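Local coordinates for protein glutathione-specific gamma-glutamylcyclotransferase (Saccharomyces cerevisiae S288c, PDB 5HWK) that cleaves glutathione specifically into 5-oxo-L-proline and the dipeptide L-cysteinylglycine, leaving other gamma-glutamyl peptides untouched, at residues Ile8-Tyr13 with Tyr97-Glu102; His26-Ile31 with Leu128-Glu133; Ala57-Tyr62 with Thr158-Gly163. All coordinates share one frame; numbering follows the deposited sequence. Where two conformers were deposited one is given.

Interaction 1 of 3, residues Ile8-Tyr13 with Tyr97-Glu102. With BEZ (benzoic acid), chain C.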
# COMPACT_ATOMS: atom_id res chain seq x y z
N ILE A 8 -2.77 -5.94 17.60
CA ILE A 8 -1.84 -5.45 16.61
C ILE A 8 -2.56 -4.49 15.69
O ILE A 8 -3.78 -4.58 15.46
CB ILE A 8 -1.08 -6.53 15.81
CG1 ILE A 8 -1.99 -7.13 14.77
CG2 ILE A 8 -0.51 -7.60 16.72
CD1 ILE A 8 -2.95 -8.05 15.34
N TRP A 9 -1.80 -3.55 15.19
CA TRP A 9 -2.24 -2.64 14.16
C TRP A 9 -1.68 -3.15 12.86
O TRP A 9 -0.52 -3.49 12.78
CB TRP A 9 -1.68 -1.24 14.43
CG TRP A 9 -2.38 -0.62 15.66
CD1 TRP A 9 -1.97 -0.66 16.97
CD2 TRP A 9 -3.63 0.11 15.67
NE1 TRP A 9 -2.86 0.00 17.76
CE2 TRP A 9 -3.88 0.50 16.99
CE3 TRP A 9 -4.53 0.48 14.67
CZ2 TRP A 9 -5.01 1.22 17.34
CZ3 TRP A 9 -5.63 1.22 15.02
CH2 TRP A 9 -5.86 1.59 16.35
N VAL A 10 -2.55 -3.24 11.86
CA VAL A 10 -2.18 -3.76 10.54
C VAL A 10 -2.42 -2.67 9.52
O VAL A 10 -3.53 -2.16 9.41
CB VAL A 10 -3.04 -4.99 10.20
CG1 VAL A 10 -2.72 -5.51 8.76
CG2 VAL A 10 -2.85 -6.09 11.21
N LEU A 11 -1.40 -2.36 8.70
CA LEU A 11 -1.56 -1.39 7.63
C LEU A 11 -2.24 -2.05 6.46
O LEU A 11 -1.96 -3.21 6.14
CB LEU A 11 -0.18 -0.95 7.14
CG LEU A 11 0.69 -0.10 8.03
CD1 LEU A 11 2.00 0.22 7.28
CD2 LEU A 11 -0.09 1.12 8.39
N GLY A 12 -3.17 -1.32 5.85
CA GLY A 12 -3.69 -1.74 4.56
C GLY A 12 -3.42 -0.69 3.50
O GLY A 12 -3.73 0.49 3.69
N TYR A 13 -2.84 -1.10 2.36
CA TYR A 13 -2.53 -0.19 1.27
C TYR A 13 -3.07 -0.70 -0.05
O TYR A 13 -2.96 -0.00 -1.06
CB TYR A 13 -1.01 0.10 1.16
CG TYR A 13 -0.23 -1.13 0.88
CD1 TYR A 13 0.00 -1.53 -0.42
CD2 TYR A 13 0.30 -1.89 1.90
CE1 TYR A 13 0.68 -2.66 -0.70
CE2 TYR A 13 1.04 -3.02 1.63
CZ TYR A 13 1.24 -3.41 0.31
OH TYR A 13 1.97 -4.53 0.03
N TYR A 97 -5.76 -0.84 10.66
CA TYR A 97 -6.77 -1.60 11.40
C TYR A 97 -6.19 -2.01 12.73
O TYR A 97 -5.00 -2.31 12.83
CB TYR A 97 -7.06 -2.91 10.65
CG TYR A 97 -7.81 -2.71 9.37
CD1 TYR A 97 -9.18 -2.47 9.40
CD2 TYR A 97 -7.17 -2.74 8.12
CE1 TYR A 97 -9.89 -2.28 8.26
CE2 TYR A 97 -7.89 -2.54 6.94
CZ TYR A 97 -9.25 -2.33 7.03
OH TYR A 97 -9.98 -2.13 5.89
N TYR A 98 -7.03 -2.07 13.75
CA TYR A 98 -6.62 -2.70 15.00
C TYR A 98 -7.32 -4.04 15.12
O TYR A 98 -8.55 -4.14 14.97
CB TYR A 98 -7.02 -1.86 16.21
CG TYR A 98 -6.57 -2.47 17.54
CD1 TYR A 98 -5.23 -2.49 17.91
CD2 TYR A 98 -7.49 -3.10 18.39
CE1 TYR A 98 -4.82 -3.04 19.10
CE2 TYR A 98 -7.09 -3.63 19.61
CZ TYR A 98 -5.76 -3.59 19.95
OH TYR A 98 -5.31 -4.14 21.13
N ILE A 99 -6.53 -5.06 15.43
CA ILE A 99 -7.00 -6.43 15.63
C ILE A 99 -6.79 -6.76 17.10
O ILE A 99 -5.65 -6.76 17.57
CB ILE A 99 -6.24 -7.42 14.74
CG1 ILE A 99 -6.13 -6.94 13.27
CG2 ILE A 99 -6.82 -8.83 14.88
CD1 ILE A 99 -7.44 -6.72 12.59
N PRO A 100 -7.85 -7.04 17.86
CA PRO A 100 -7.69 -7.33 19.31
C PRO A 100 -6.88 -8.59 19.54
O PRO A 100 -6.72 -9.43 18.63
CB PRO A 100 -9.13 -7.50 19.81
CG PRO A 100 -9.99 -7.64 18.56
CD PRO A 100 -9.25 -7.03 17.40
N PRO A 101 -6.29 -8.71 20.73
CA PRO A 101 -5.47 -9.89 21.07
C PRO A 101 -6.13 -11.22 20.76
O PRO A 101 -5.45 -12.16 20.32
CB PRO A 101 -5.26 -9.74 22.59
CG PRO A 101 -5.47 -8.31 22.89
CD PRO A 101 -6.41 -7.75 21.85
N GLU A 102 -7.44 -11.33 20.98
CA GLU A 102 -8.14 -12.58 20.74
C GLU A 102 -8.01 -13.04 19.30
O GLU A 102 -8.14 -14.23 19.03
CB GLU A 102 -9.63 -12.45 21.05
CG GLU A 102 -9.94 -11.73 22.33
CD GLU A 102 -9.98 -10.22 22.15
OE1 GLU A 102 -11.00 -9.71 21.64
OE2 GLU A 102 -8.98 -9.56 22.51
C BEZ C . -2.75 -4.61 1.74
O1 BEZ C . -3.84 -4.16 1.50
O2 BEZ C . -2.01 -3.93 2.46
C1 BEZ C . -2.29 -5.89 1.12
C2 BEZ C . -0.95 -6.22 1.25
C3 BEZ C . -0.45 -7.37 0.63
C4 BEZ C . -1.31 -8.24 -0.03
C5 BEZ C . -2.65 -7.92 -0.11
C6 BEZ C . -3.17 -6.75 0.45
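I8, W9 and V10 pair antiparallel with I99, Y98 and Y97, joining strand 8-12 to strand 91-99 in the main sheet just before the first strand runs into the ligand pocket. Four backbone hydrogen bonds define the register. I8 and I99 form a hydrogen-bonded pair, with I99 N to I8 O at 2.8 Å, and V10 and Y97 form the second, with V10 N to Y97 O also at 2.8 Å. W9 and Y98 between them are the non-hydrogen-bonded pair, their CA atoms 4.5 Å apart.

The side-chain contact is carried by that middle pair. CG of W9 is anti to its carbonyl carbon (chi1 -71°), which starts the indole off beside the backbone N; its face is then met by Y98. CB of Y98 lies above the six-membered ring of W9, 3.5 Å from its centroid and 10° off the normal, which is a CH-pi contact. CD1 of Y98 lies over the same ring system, offset toward the rim, 3.4 Å from CE2 of W9. The two aromatic planes are inclined at 52°, so the rings meet obliquely. On the other face of the sheet, which carries I8, V10, Y97 and I99, CG2 of V10 rests against CG1 of I99, and the hydroxyl of Y97 is bound by L16 O and R27 NE.

Beyond the paired part, Y13 N donates to O2 of the benzoic acid at 3.0 Å, and that oxygen also sits 3.1 Å above the Y13 ring plane. G14 N and L16 N bind the ligand too. A cluster of backbone N-H groups of this kind would suit a carboxylate, consistent with the substrate-binding role inferred for V10-S15.

Interaction 2 of 3, residues His26-Ile31 with Leu128-Glu133; sequences HRIPAI and LETNRE
L128 lays CD2 against CB of A30 at 4.2 Å, while its CA points a hydrogen at O of I31 in a CA-H...O contact. E129 then makes the one beta bridge of the contact, an antiparallel hydrogen-bonded pair with I31. Its N donates to I31 O at 3.0 Å, and its O accepts I31 N at 2.7 Å. OE1 of E129 passes CG2 of I31 at 3.7 Å, and its polar partner is NE2 of H33. Strands 26-33 and 119-129 are neighbours in the six-stranded antiparallel sheet of this ChaC enzyme, and the contact lies where that pairing ends: the direction from I28 to I31 and that from L128 to N131 differ by 109°, so the second segment swings away from its partner.

T130 continues the link by side chain. Its OG1, anti to the backbone N (chi1 -171°), donates to P29 O at 2.6 Å, with the donor tilted 25° from the carbonyl plane. The carbonyl of P29 thus takes its bond from a side-chain hydroxyl where the backbone pairing with 128-129 has ended. The same OG1 lies 3.6 Å from CG2 of I28, the two side chains crossing at about a right angle, and L138 of helix 135-144 touches T130 as well. N131 brings ND2 to 4.2 Å from CG of P29, while its OD1 is held by ND1 of H134.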
# COMPACT_ATOMS: atom_id res chain seq x y z
N HIS A 26 -10.88 -1.10 15.07
CA HIS A 26 -10.68 0.25 14.56
C HIS A 26 -10.24 0.15 13.11
O HIS A 26 -9.51 -0.79 12.73
CB HIS A 26 -9.53 0.97 15.30
CG HIS A 26 -9.77 1.13 16.77
ND1 HIS A 26 -10.37 2.24 17.31
CD2 HIS A 26 -9.50 0.30 17.80
CE1 HIS A 26 -10.44 2.11 18.62
NE2 HIS A 26 -9.92 0.93 18.95
N ARG A 27 -10.65 1.14 12.32
CA ARG A 27 -10.22 1.27 10.91
C ARG A 27 -10.01 2.77 10.71
O ARG A 27 -10.98 3.52 10.65
CB ARG A 27 -11.28 0.74 9.94
CG ARG A 27 -10.88 0.94 8.53
CD ARG A 27 -11.99 0.46 7.55
NE ARG A 27 -11.59 0.48 6.14
CZ ARG A 27 -11.73 1.54 5.36
NH1 ARG A 27 -12.24 2.66 5.85
NH2 ARG A 27 -11.37 1.46 4.06
N ILE A 28 -8.76 3.20 10.67
CA ILE A 28 -8.42 4.62 10.66
C ILE A 28 -7.83 4.97 9.30
O ILE A 28 -6.78 4.43 8.94
CB ILE A 28 -7.40 4.95 11.76
CG1 ILE A 28 -7.93 4.56 13.15
CG2 ILE A 28 -6.96 6.41 11.64
CD1 ILE A 28 -6.93 4.79 14.24
N PRO A 29 -8.45 5.88 8.52
CA PRO A 29 -7.83 6.34 7.27
C PRO A 29 -6.49 6.97 7.60
O PRO A 29 -6.35 7.66 8.61
CB PRO A 29 -8.81 7.40 6.76
CG PRO A 29 -10.07 7.15 7.46
CD PRO A 29 -9.72 6.58 8.79
N ALA A 30 -5.49 6.70 6.78
CA ALA A 30 -4.15 7.08 7.18
C ALA A 30 -3.34 7.58 6.01
O ALA A 30 -3.34 6.98 4.93
CB ALA A 30 -3.39 5.89 7.79
N ILE A 31 -2.61 8.67 6.26
CA ILE A 31 -1.47 9.06 5.45
C ILE A 31 -0.28 8.32 6.04
O ILE A 31 0.13 8.61 7.17
CB ILE A 31 -1.27 10.58 5.49
CG1 ILE A 31 -2.55 11.31 5.03
CG2 ILE A 31 -0.03 10.98 4.70
CD1 ILE A 31 -2.44 12.83 5.18
N LEU A 128 2.10 8.14 11.02
CA LEU A 128 0.79 8.21 10.40
C LEU A 128 0.15 9.57 10.68
O LEU A 128 0.35 10.15 11.75
CB LEU A 128 -0.13 7.15 10.97
CG LEU A 128 0.33 5.71 10.76
CD1 LEU A 128 -0.66 4.76 11.37
CD2 LEU A 128 0.52 5.41 9.27
N GLU A 129 -0.65 10.04 9.74
CA GLU A 129 -1.56 11.14 9.97
C GLU A 129 -2.94 10.71 9.50
O GLU A 129 -3.08 9.80 8.68
CB GLU A 129 -1.19 12.40 9.17
CG GLU A 129 0.19 12.98 9.40
CD GLU A 129 0.57 13.94 8.28
OE1 GLU A 129 1.09 13.47 7.23
OE2 GLU A 129 0.32 15.15 8.43
N THR A 130 -3.96 11.41 9.99
CA THR A 130 -5.33 11.11 9.62
C THR A 130 -6.15 12.39 9.55
O THR A 130 -5.64 13.49 9.77
CB THR A 130 -5.94 10.06 10.56
OG1 THR A 130 -7.21 9.64 10.04
CG2 THR A 130 -6.13 10.66 11.93
N ASN A 131 -7.43 12.25 9.24
CA ASN A 131 -8.30 13.41 9.11
C ASN A 131 -8.78 13.88 10.48
O ASN A 131 -8.52 13.26 11.51
CB ASN A 131 -9.47 13.14 8.15
CG ASN A 131 -10.30 11.92 8.53
OD1 ASN A 131 -10.44 11.58 9.71
ND2 ASN A 131 -10.88 11.26 7.52
N ARG A 132 -9.47 15.02 10.47
CA ARG A 132 -9.98 15.57 11.73
C ARG A 132 -10.92 14.58 12.40
O ARG A 132 -10.90 14.43 13.63
N GLU A 133 -11.72 13.87 11.60
CA GLU A 133 -12.71 12.95 12.17
C GLU A 133 -12.06 11.87 13.01
O GLU A 133 -12.68 11.39 13.97
CB GLU A 133 -13.57 12.35 11.06

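Interaction 3 of 3, residues Ala57-Tyr62 with Thr158-Gly163; sequences ATLIPY and TSVYIG. With BEZ (benzoic acid), chain C.
T58 and G163 supply the direct polar link between these segments. OG1 of T58 donates to O of G163 at 2.8 Å, and it is turned to that strand because it stands anti to the T58 backbone N (chi1 -174°). The C=O...donor angle is 112°, so the hydroxyl approaches the carbonyl from well to one side. A water forms a second bridge, donating to L59 O at 2.8 Å and to G163 O at 2.9 Å. O of G163 therefore accepts from both a hydroxyl and a water in a buried setting. An alanine in place of T58 would probably leave that carbonyl without its donor from strand 54-61 and open a gap beside CG2 of I162.

No backbone hydrogen bond joins the segments, as their geometry leads one to expect: the short strand axes cross at 91°. Strand 54-61 belongs to a three-stranded antiparallel sheet, pairing with strand 35-40, whereas strand 154-163 belongs to the six-stranded sheet, so the contact joins the two sheets at a point where these two strands cross almost at a right angle, close to the centre of the chain.

Van der Waals contacts complete the crossing. The apolar pair is CD1 of L59 with CG2 of V160 at 4.0 Å, the two side chains approaching obliquely. CG2 of I162 is a methyl group set beside two oxygens, 3.4 Å from L59 O and 3.9 Å from OG1 of T58, and so flanks the polar bridges.

Ligand contacts form the last group. CB of Y161 lies 3.6 Å from C3 of the benzoic acid. O of Y161 accepts a hydrogen bond from OH of Y13, whose ring touches L59; its 3.5 Å approach to C2 of the benzoic acid is a contact only.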
# COMPACT_ATOMS: atom_id res chain seq x y z
N ALA A 57 -0.52 -4.26 -5.99
CA ALA A 57 0.22 -3.24 -5.24
C ALA A 57 1.25 -3.83 -4.28
O ALA A 57 1.01 -4.84 -3.61
CB ALA A 57 -0.77 -2.41 -4.43
N THR A 58 2.37 -3.14 -4.17
CA THR A 58 3.32 -3.38 -3.07
C THR A 58 3.77 -2.03 -2.56
O THR A 58 3.52 -1.01 -3.16
CB THR A 58 4.46 -4.31 -3.55
OG1 THR A 58 5.27 -4.63 -2.43
CG2 THR A 58 5.32 -3.66 -4.59
N LEU A 59 4.43 -2.02 -1.39
CA LEU A 59 4.97 -0.79 -0.83
C LEU A 59 6.48 -0.90 -0.87
O LEU A 59 7.03 -1.97 -0.59
CB LEU A 59 4.63 -0.69 0.65
CG LEU A 59 3.28 -0.26 1.06
CD1 LEU A 59 3.29 -0.12 2.62
CD2 LEU A 59 2.89 1.04 0.38
N ILE A 60 7.15 0.19 -1.19
CA ILE A 60 8.59 0.20 -1.23
C ILE A 60 9.07 1.20 -0.18
O ILE A 60 8.65 2.37 -0.19
CB ILE A 60 9.10 0.57 -2.62
CG1 ILE A 60 8.39 -0.33 -3.61
CG2 ILE A 60 10.59 0.42 -2.65
CD1 ILE A 60 8.21 0.33 -4.85
N PRO A 61 9.91 0.79 0.76
CA PRO A 61 10.35 1.73 1.79
C PRO A 61 11.36 2.71 1.25
O PRO A 61 12.12 2.42 0.32
CB PRO A 61 10.99 0.83 2.85
CG PRO A 61 11.43 -0.35 2.10
CD PRO A 61 10.39 -0.58 1.02
N TYR A 62 11.41 3.85 1.93
CA TYR A 62 12.36 4.92 1.60
C TYR A 62 13.78 4.38 1.45
O TYR A 62 14.49 4.73 0.50
CB TYR A 62 12.33 5.99 2.70
CG TYR A 62 13.34 7.09 2.53
CD1 TYR A 62 13.11 8.17 1.69
CD2 TYR A 62 14.54 7.05 3.23
CE1 TYR A 62 14.03 9.16 1.51
CE2 TYR A 62 15.48 8.04 3.07
CZ TYR A 62 15.23 9.11 2.22
OH TYR A 62 16.18 10.10 2.11
N THR A 158 3.31 -1.30 13.65
CA THR A 158 2.30 -1.90 12.77
C THR A 158 2.89 -3.10 12.05
O THR A 158 4.09 -3.20 11.83
CB THR A 158 1.81 -0.91 11.68
OG1 THR A 158 2.87 -0.60 10.76
CG2 THR A 158 1.28 0.36 12.26
N SER A 159 2.01 -4.01 11.67
CA SER A 159 2.34 -5.11 10.78
C SER A 159 1.86 -4.76 9.38
O SER A 159 0.86 -4.06 9.23
CB SER A 159 1.66 -6.40 11.23
OG SER A 159 2.24 -6.85 12.46
N VAL A 160 2.62 -5.19 8.39
CA VAL A 160 2.25 -4.90 6.99
C VAL A 160 2.78 -6.04 6.14
O VAL A 160 3.85 -6.57 6.39
CB VAL A 160 2.87 -3.52 6.61
CG1 VAL A 160 4.41 -3.54 6.72
CG2 VAL A 160 2.43 -3.07 5.19
N TYR A 161 2.03 -6.39 5.08
CA TYR A 161 2.50 -7.37 4.09
C TYR A 161 3.07 -6.63 2.89
O TYR A 161 2.38 -5.79 2.31
CB TYR A 161 1.33 -8.24 3.63
CG TYR A 161 1.00 -9.40 4.53
CD1 TYR A 161 1.80 -10.55 4.55
CD2 TYR A 161 -0.05 -9.31 5.44
CE1 TYR A 161 1.48 -11.64 5.37
CE2 TYR A 161 -0.38 -10.39 6.26
CZ TYR A 161 0.43 -11.53 6.26
OH TYR A 161 0.13 -12.64 7.01
N ILE A 162 4.29 -6.99 2.51
CA ILE A 162 5.05 -6.29 1.48
C ILE A 162 5.62 -7.31 0.51
O ILE A 162 6.12 -8.35 0.94
CB ILE A 162 6.23 -5.50 2.09
CG1 ILE A 162 5.66 -4.38 2.96
CG2 ILE A 162 7.17 -4.96 0.98
CD1 ILE A 162 6.69 -3.50 3.62
N GLY A 163 5.57 -7.00 -0.79
CA GLY A 163 6.41 -7.72 -1.77
C GLY A 163 7.72 -7.00 -1.85
O GLY A 163 7.77 -5.92 -2.42
C BEZ C . -2.75 -4.61 1.74
O1 BEZ C . -3.84 -4.16 1.50
O2 BEZ C . -2.01 -3.93 2.46
C1 BEZ C . -2.29 -5.89 1.12
C2 BEZ C . -0.95 -6.22 1.25
C3 BEZ C . -0.45 -7.37 0.63
C4 BEZ C . -1.31 -8.24 -0.03
C5 BEZ C . -2.65 -7.92 -0.11
C6 BEZ C . -3.17 -6.75 0.45
O HOH W 1 9.10 -3.45 -1.67

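From the N terminus, the chain passes 8-13, 26-31 and 57-62 before any contact closes. Segment 97-102 then closes interaction 1, 128-133 closes interaction 2 and 158-163 closes interaction 3. Each loop starts and ends in the same order, so all three cross and none nests. Interactions 1 and 2 meet directly through strands 91-99 and 26-33, where Y98 N probably bonds to H26 O. Interactions 1 and 3 meet through W9 O and S159 N, and both touch the benzoic acid. Interaction 3 ties the smaller sheet to the larger one, while interactions 1 and 2 lie within the latter.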